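Glycosyltransferase (duf1792) (PDB 5V4A) probably transfers a sugar from a nucleotide donor and binds UDP in a GT-D-fold domain that forms the C-terminal part of a longer protein. Local coordinates at residues 66-71 with 107-112; 51-56 with 204-209. One frame throughout, in Å; residues are numbered along the deposited sequence.

Contact 1: 66-71 with 107-112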
loop_
_atom_site.group_PDB
_atom_site.type_symbol
_atom_site.label_atom_id
_atom_site.label_comp_id
_atom_site.label_asym_id
_atom_site.label_seq_id
_atom_site.Cartn_x
_atom_site.Cartn_y
_atom_site.Cartn_z
ATOM N N LEU A 66 -5.941 -1.743 19.686
ATOM C CA LEU A 66 -7.167 -2.119 18.997
ATOM C C LEU A 66 -7.839 -0.881 18.430
ATOM O O LEU A 66 -8.085 0.077 19.168
ATOM C CB LEU A 66 -8.115 -2.849 19.961
ATOM C CG LEU A 66 -9.498 -3.140 19.386
ATOM C CD1 LEU A 66 -9.299 -4.029 18.192
ATOM C CD2 LEU A 66 -10.337 -3.847 20.428
ATOM N N MET A 67 -8.139 -0.913 17.131
ATOM C CA MET A 67 -8.882 0.149 16.461
ATOM C C MET A 67 -10.331 -0.287 16.303
ATOM O O MET A 67 -10.596 -1.379 15.801
ATOM C CB MET A 67 -8.294 0.472 15.082
ATOM C CG MET A 67 -8.867 1.756 14.465
ATOM S SD MET A 67 -8.120 2.242 12.880
ATOM C CE MET A 67 -8.389 0.757 11.909
ATOM N N VAL A 68 -11.259 0.570 16.729
ATOM C CA VAL A 68 -12.695 0.317 16.622
ATOM C C VAL A 68 -13.227 1.139 15.456
ATOM O O VAL A 68 -12.947 2.341 15.367
ATOM C CB VAL A 68 -13.421 0.678 17.929
ATOM C CG1 VAL A 68 -14.923 0.512 17.770
ATOM C CG2 VAL A 68 -12.852 -0.140 19.106
ATOM N N CYS A 69 -13.998 0.501 14.559
ATOM C CA CYS A 69 -14.428 1.135 13.321
ATOM C C CYS A 69 -15.940 1.267 13.239
ATOM O O CYS A 69 -16.686 0.430 13.760
ATOM C CB CYS A 69 -13.915 0.364 12.099
ATOM S SG CYS A 69 -12.099 0.257 12.039
ATOM N N LEU A 70 -16.374 2.340 12.592
ATOM C CA LEU A 70 -17.769 2.629 12.299
ATOM C C LEU A 70 -17.897 2.929 10.816
ATOM O O LEU A 70 -16.902 3.242 10.152
ATOM C CB LEU A 70 -18.279 3.829 13.107
ATOM C CG LEU A 70 -18.322 3.678 14.627
ATOM C CD1 LEU A 70 -18.636 5.022 15.257
ATOM C CD2 LEU A 70 -19.352 2.631 15.027
ATOM N N PRO A 71 -19.102 2.836 10.252
ATOM C CA PRO A 71 -19.272 3.241 8.851
ATOM C C PRO A 71 -18.988 4.731 8.686
ATOM O O PRO A 71 -19.391 5.556 9.512
ATOM C CB PRO A 71 -20.737 2.889 8.545
ATOM C CG PRO A 71 -21.394 2.690 9.854
ATOM C CD PRO A 71 -20.341 2.279 10.826
ATOM N N PRO A 107 -13.318 9.566 21.074
ATOM C CA PRO A 107 -12.767 10.676 20.279
ATOM C C PRO A 107 -12.756 10.419 18.778
ATOM O O PRO A 107 -13.074 11.332 18.007
ATOM C CB PRO A 107 -11.345 10.831 20.840
ATOM C CG PRO A 107 -11.423 10.297 22.221
ATOM C CD PRO A 107 -12.428 9.183 22.185
ATOM N N TRP A 108 -12.390 9.214 18.342
ATOM C CA TRP A 108 -12.296 8.906 16.920
ATOM C C TRP A 108 -12.503 7.415 16.700
ATOM O O TRP A 108 -12.383 6.604 17.623
ATOM C CB TRP A 108 -10.941 9.345 16.315
ATOM C CG TRP A 108 -9.734 8.613 16.865
ATOM C CD1 TRP A 108 -9.003 8.951 17.977
ATOM C CD2 TRP A 108 -9.140 7.416 16.348
ATOM N NE1 TRP A 108 -7.990 8.044 18.171
ATOM C CE2 TRP A 108 -8.047 7.096 17.183
ATOM C CE3 TRP A 108 -9.415 6.589 15.252
ATOM C CZ2 TRP A 108 -7.240 5.986 16.964
ATOM C CZ3 TRP A 108 -8.609 5.484 15.034
ATOM C CH2 TRP A 108 -7.539 5.190 15.891
ATOM N N TYR A 109 -12.832 7.068 15.451
ATOM C CA TYR A 109 -13.027 5.691 15.022
ATOM C C TYR A 109 -12.356 5.484 13.672
ATOM O O TYR A 109 -12.233 6.417 12.874
ATOM C CB TYR A 109 -14.514 5.341 14.894
ATOM C CG TYR A 109 -15.259 5.359 16.206
ATOM C CD1 TYR A 109 -15.715 6.559 16.755
ATOM C CD2 TYR A 109 -15.523 4.181 16.896
ATOM C CE1 TYR A 109 -16.399 6.582 17.965
ATOM C CE2 TYR A 109 -16.217 4.196 18.098
ATOM C CZ TYR A 109 -16.645 5.400 18.626
ATOM O OH TYR A 109 -17.322 5.422 19.816
ATOM N N GLY A 110 -11.931 4.250 13.423
ATOM C CA GLY A 110 -11.489 3.860 12.100
ATOM C C GLY A 110 -12.689 3.682 11.188
ATOM O O GLY A 110 -13.841 3.819 11.598
ATOM N N SER A 111 -12.417 3.400 9.914
ATOM C CA SER A 111 -13.483 3.230 8.924
ATOM C C SER A 111 -13.806 1.748 8.738
ATOM O O SER A 111 -12.927 0.955 8.394
ATOM C CB SER A 111 -13.101 3.852 7.581
ATOM O OG SER A 111 -14.093 3.571 6.607
ATOM N N THR A 112 -15.077 1.385 8.935
ATOM C CA THR A 112 -15.498 0.009 8.705
ATOM C C THR A 112 -15.359 -0.382 7.242
ATOM O O THR A 112 -15.197 -1.566 6.932
ATOM C CB THR A 112 -16.943 -0.157 9.178
ATOM O OG1 THR A 112 -16.959 -0.130 10.607
ATOM C CG2 THR A 112 -17.565 -1.460 8.690
#

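Contact 2: 51-56 with 204-209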
loop_
_atom_site.group_PDB
_atom_site.type_symbol
_atom_site.label_atom_id
_atom_site.label_comp_id
_atom_site.label_asym_id
_atom_site.label_seq_id
_atom_site.Cartn_x
_atom_site.Cartn_y
_atom_site.Cartn_z
ATOM N N SER A 51 -25.758 -9.089 21.272
ATOM C CA SER A 51 -26.114 -7.690 21.054
ATOM C C SER A 51 -25.571 -6.791 22.156
ATOM O O SER A 51 -25.051 -5.700 21.879
ATOM C CB SER A 51 -27.632 -7.546 20.959
ATOM O OG SER A 51 -28.116 -8.134 19.772
ATOM N N ALA A 52 -25.665 -7.240 23.409
ATOM C CA ALA A 52 -25.123 -6.451 24.509
ATOM C C ALA A 52 -23.609 -6.358 24.406
ATOM O O ALA A 52 -23.010 -5.322 24.737
ATOM C CB ALA A 52 -25.541 -7.054 25.852
ATOM N N ARG A 53 -22.974 -7.442 23.958
ATOM C CA ARG A 53 -21.529 -7.430 23.772
ATOM C C ARG A 53 -21.121 -6.516 22.621
ATOM O O ARG A 53 -20.080 -5.854 22.691
ATOM C CB ARG A 53 -21.016 -8.844 23.532
ATOM C CG ARG A 53 -19.503 -8.951 23.540
ATOM C CD ARG A 53 -18.896 -8.704 24.911
ATOM N NE ARG A 53 -17.497 -9.126 24.958
ATOM C CZ ARG A 53 -16.662 -8.852 25.957
ATOM N NH1 ARG A 53 -17.082 -8.154 27.007
ATOM N NH2 ARG A 53 -15.408 -9.282 25.918
ATOM N N LEU A 54 -21.912 -6.466 21.548
ATOM C CA LEU A 54 -21.555 -5.578 20.445
ATOM C C LEU A 54 -21.684 -4.117 20.851
ATOM O O LEU A 54 -20.801 -3.293 20.558
ATOM C CB LEU A 54 -22.434 -5.857 19.223
ATOM C CG LEU A 54 -22.371 -7.222 18.568
ATOM C CD1 LEU A 54 -23.469 -7.319 17.498
ATOM C CD2 LEU A 54 -21.000 -7.459 17.950
ATOM N N ARG A 55 -22.780 -3.783 21.526
ATOM C CA ARG A 55 -22.967 -2.431 22.029
ATOM C C ARG A 55 -21.822 -2.033 22.951
ATOM O O ARG A 55 -21.350 -0.891 22.913
ATOM C CB ARG A 55 -24.302 -2.344 22.758
ATOM C CG ARG A 55 -24.725 -0.964 23.201
ATOM C CD ARG A 55 -26.095 -1.072 23.810
ATOM N NE ARG A 55 -26.096 -2.089 24.857
ATOM C CZ ARG A 55 -27.195 -2.644 25.361
ATOM N NH1 ARG A 55 -28.393 -2.289 24.903
ATOM N NH2 ARG A 55 -27.094 -3.566 26.313
ATOM N N GLU A 56 -21.318 -2.988 23.736
ATOM C CA GLU A 56 -20.242 -2.669 24.672
ATOM C C GLU A 56 -18.958 -2.324 23.932
ATOM O O GLU A 56 -18.247 -1.388 24.317
ATOM C CB GLU A 56 -19.997 -3.829 25.628
ATOM C CG GLU A 56 -19.082 -3.425 26.765
ATOM C CD GLU A 56 -18.683 -4.568 27.679
ATOM O OE1 GLU A 56 -19.215 -5.690 27.530
ATOM O OE2 GLU A 56 -17.786 -4.337 28.522
ATOM N N ALA A 204 -17.311 -12.176 14.458
ATOM C CA ALA A 204 -15.939 -11.710 14.285
ATOM C C ALA A 204 -15.598 -10.595 15.270
ATOM O O ALA A 204 -14.454 -10.502 15.739
ATOM C CB ALA A 204 -15.719 -11.232 12.844
ATOM N N LYS A 205 -16.570 -9.745 15.605
ATOM C CA LYS A 205 -16.255 -8.574 16.422
ATOM C C LYS A 205 -15.991 -8.971 17.866
ATOM O O LYS A 205 -15.069 -8.447 18.507
ATOM C CB LYS A 205 -17.399 -7.562 16.350
ATOM C CG LYS A 205 -17.562 -6.948 14.960
ATOM C CD LYS A 205 -18.472 -7.703 14.060
ATOM C CE LYS A 205 -18.634 -6.988 12.710
ATOM N NZ LYS A 205 -17.586 -7.234 11.653
ATOM N N VAL A 206 -16.780 -9.908 18.383
ATOM C CA VAL A 206 -16.566 -10.397 19.735
ATOM C C VAL A 206 -15.310 -11.245 19.798
ATOM O O VAL A 206 -14.585 -11.238 20.800
ATOM C CB VAL A 206 -17.795 -11.193 20.197
ATOM C CG1 VAL A 206 -17.646 -11.550 21.655
ATOM C CG2 VAL A 206 -19.070 -10.411 19.927
ATOM N N LEU A 207 -15.067 -12.026 18.744
ATOM C CA LEU A 207 -13.878 -12.861 18.671
ATOM C C LEU A 207 -12.612 -12.015 18.722
ATOM O O LEU A 207 -11.721 -12.255 19.551
ATOM C CB LEU A 207 -13.941 -13.712 17.394
ATOM C CG LEU A 207 -12.877 -14.788 17.143
ATOM C CD1 LEU A 207 -12.615 -15.649 18.376
ATOM C CD2 LEU A 207 -13.213 -15.649 15.923
ATOM N N VAL A 208 -12.506 -11.019 17.837
ATOM C CA VAL A 208 -11.306 -10.181 17.860
ATOM C C VAL A 208 -11.141 -9.544 19.234
ATOM O O VAL A 208 -10.044 -9.541 19.803
ATOM C CB VAL A 208 -11.343 -9.109 16.761
ATOM C CG1 VAL A 208 -10.214 -8.080 17.047
ATOM C CG2 VAL A 208 -11.152 -9.735 15.397
ATOM N N TYR A 209 -12.211 -8.949 19.766
ATOM C CA TYR A 209 -12.094 -8.308 21.077
ATOM C C TYR A 209 -11.581 -9.287 22.123
ATOM O O TYR A 209 -10.631 -8.987 22.862
ATOM C CB TYR A 209 -13.429 -7.720 21.523
ATOM C CG TYR A 209 -13.302 -7.033 22.862
ATOM C CD1 TYR A 209 -13.030 -5.687 22.942
ATOM C CD2 TYR A 209 -13.428 -7.747 24.050
ATOM C CE1 TYR A 209 -12.887 -5.062 24.176
ATOM C CE2 TYR A 209 -13.280 -7.130 25.290
ATOM C CZ TYR A 209 -13.025 -5.785 25.341
ATOM O OH TYR A 209 -12.883 -5.157 26.561
#

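Contact 1: 66-71 with 107-112
Leu-70 CD1 sits almost exactly over the centre of the Tyr-109 ring. Leu-70 CD1 is 3.5 Å from the Tyr-109 ring centroid and only 9° off the ring normal, a close CH-pi contact. The CB of Leu-70 starts away from segment 107-112, but CG lies anti to the carbonyl carbon (chi1 -64°) and brings the methyl back over the ring face. The same ring meets Val-68 at its edge, where CG1 lies in plane, 3.8 Å from Tyr-109 CD2. The backbones pair in parallel, Cys-69 with Gly-110. Gly-110 N donates to Val-68 O at 2.9 Å, and Leu-70 N donates to Gly-110 O. Thr-112 N then bonds Leu-70 O at 2.9 Å, standing well above the carbonyl plane. This is the pairing of a beta-alpha-beta unit, in which helix 82-103 connects strand 66-70 to strand 110-111. On the sheet face opposite Leu-70, Cys-69 SG packs against the backbone of Gly-110, 3.7 Å from its CA. Met-67 SD lies 3.8 Å from Gly-110 CA. It lies in plane at the edge of the Trp-108 six-membered ring as well, a Met-aromatic contact. Thr-112 OG1 packs 3.4 Å from Cys-69 CB but hydrogen-bonds to Phe-28 O. The carbonyl of Thr-112 accepts a bond from Arg-27, a UDP-binding residue.

Contact 2: 51-56 with 204-209
The Arg-53 guanidinium and the Tyr-209 ring stand nearly perpendicular, with their planes 84° apart. Arg-53 NH2 comes to the CD2-CE2 side of the ring and lies 3.1 Å from Tyr-209 CE2. Val-206 CG1 lies at the guanidinium edge, near its plane, 4.1 Å from Arg-53 NE. Further back, the aliphatic part of Arg-53 rests on the same valine, with CG 3.7 Å from Val-206 CG1. CG of Arg-53 is anti to the backbone N, and a bend at chi2 (68°) carries the guanidinium along Val-206 to Tyr-209. Beside this pair, Leu-54 CD2 touches Lys-205 CB at 3.9 Å and Val-206 CG2 at 4.0 Å.

These side chains join helix 48-58 to helix 201-213 in the GT-D fold. The axes of the two short segments cross at 61° and approach to 9.9 Å. No hydrogen bond joins the two segments, but Arg-53 NH2 forms a salt bridge with Asp-210, one residue further along helix 201-213. Lys-205 starts toward segment 51-56, but its bends at chi2 and chi4 turn NZ to the UDP site. There NZ forms salt bridges with Asp-220 and with UDP O2A.

The charge of Arg-53 is met from both helices. Besides the bond to Asp-210, Arg-53 NH1 forms a salt bridge with Glu-56 OE1 at 3.3 Å. Arg-53 NH1 meets Glu-56 OE1 from above the carboxylate plane. The two acids would be expected to hold the guanidinium in place and balance its charge beside the tyrosine, while the salt bridge from Lys-205 to UDP O2A would offset negative charge on the diphosphate.

Overall arrangement
The centres of contacts 1 and 2 are about 14 Å apart, and both belong to the GT-D fold domain. Both segments of contact 1 come between the two segments of contact 2 in the chain. Helix 48-58 directly precedes strand 66-70, so the first halves of the two contacts are neighbours in sequence. Contact 1 belongs to the three-stranded parallel sheet, with strand 66-70 in the middle. In contact 2, helix 201-213 follows strand 195-199 of the five-stranded sheet. The contacts meet where Leu-66 CD2 packs 4.1 Å from Tyr-209 CD1. Arg-27 binds UDP and lies close to both Thr-112 and Lys-205, so both contacts border the nucleotide site.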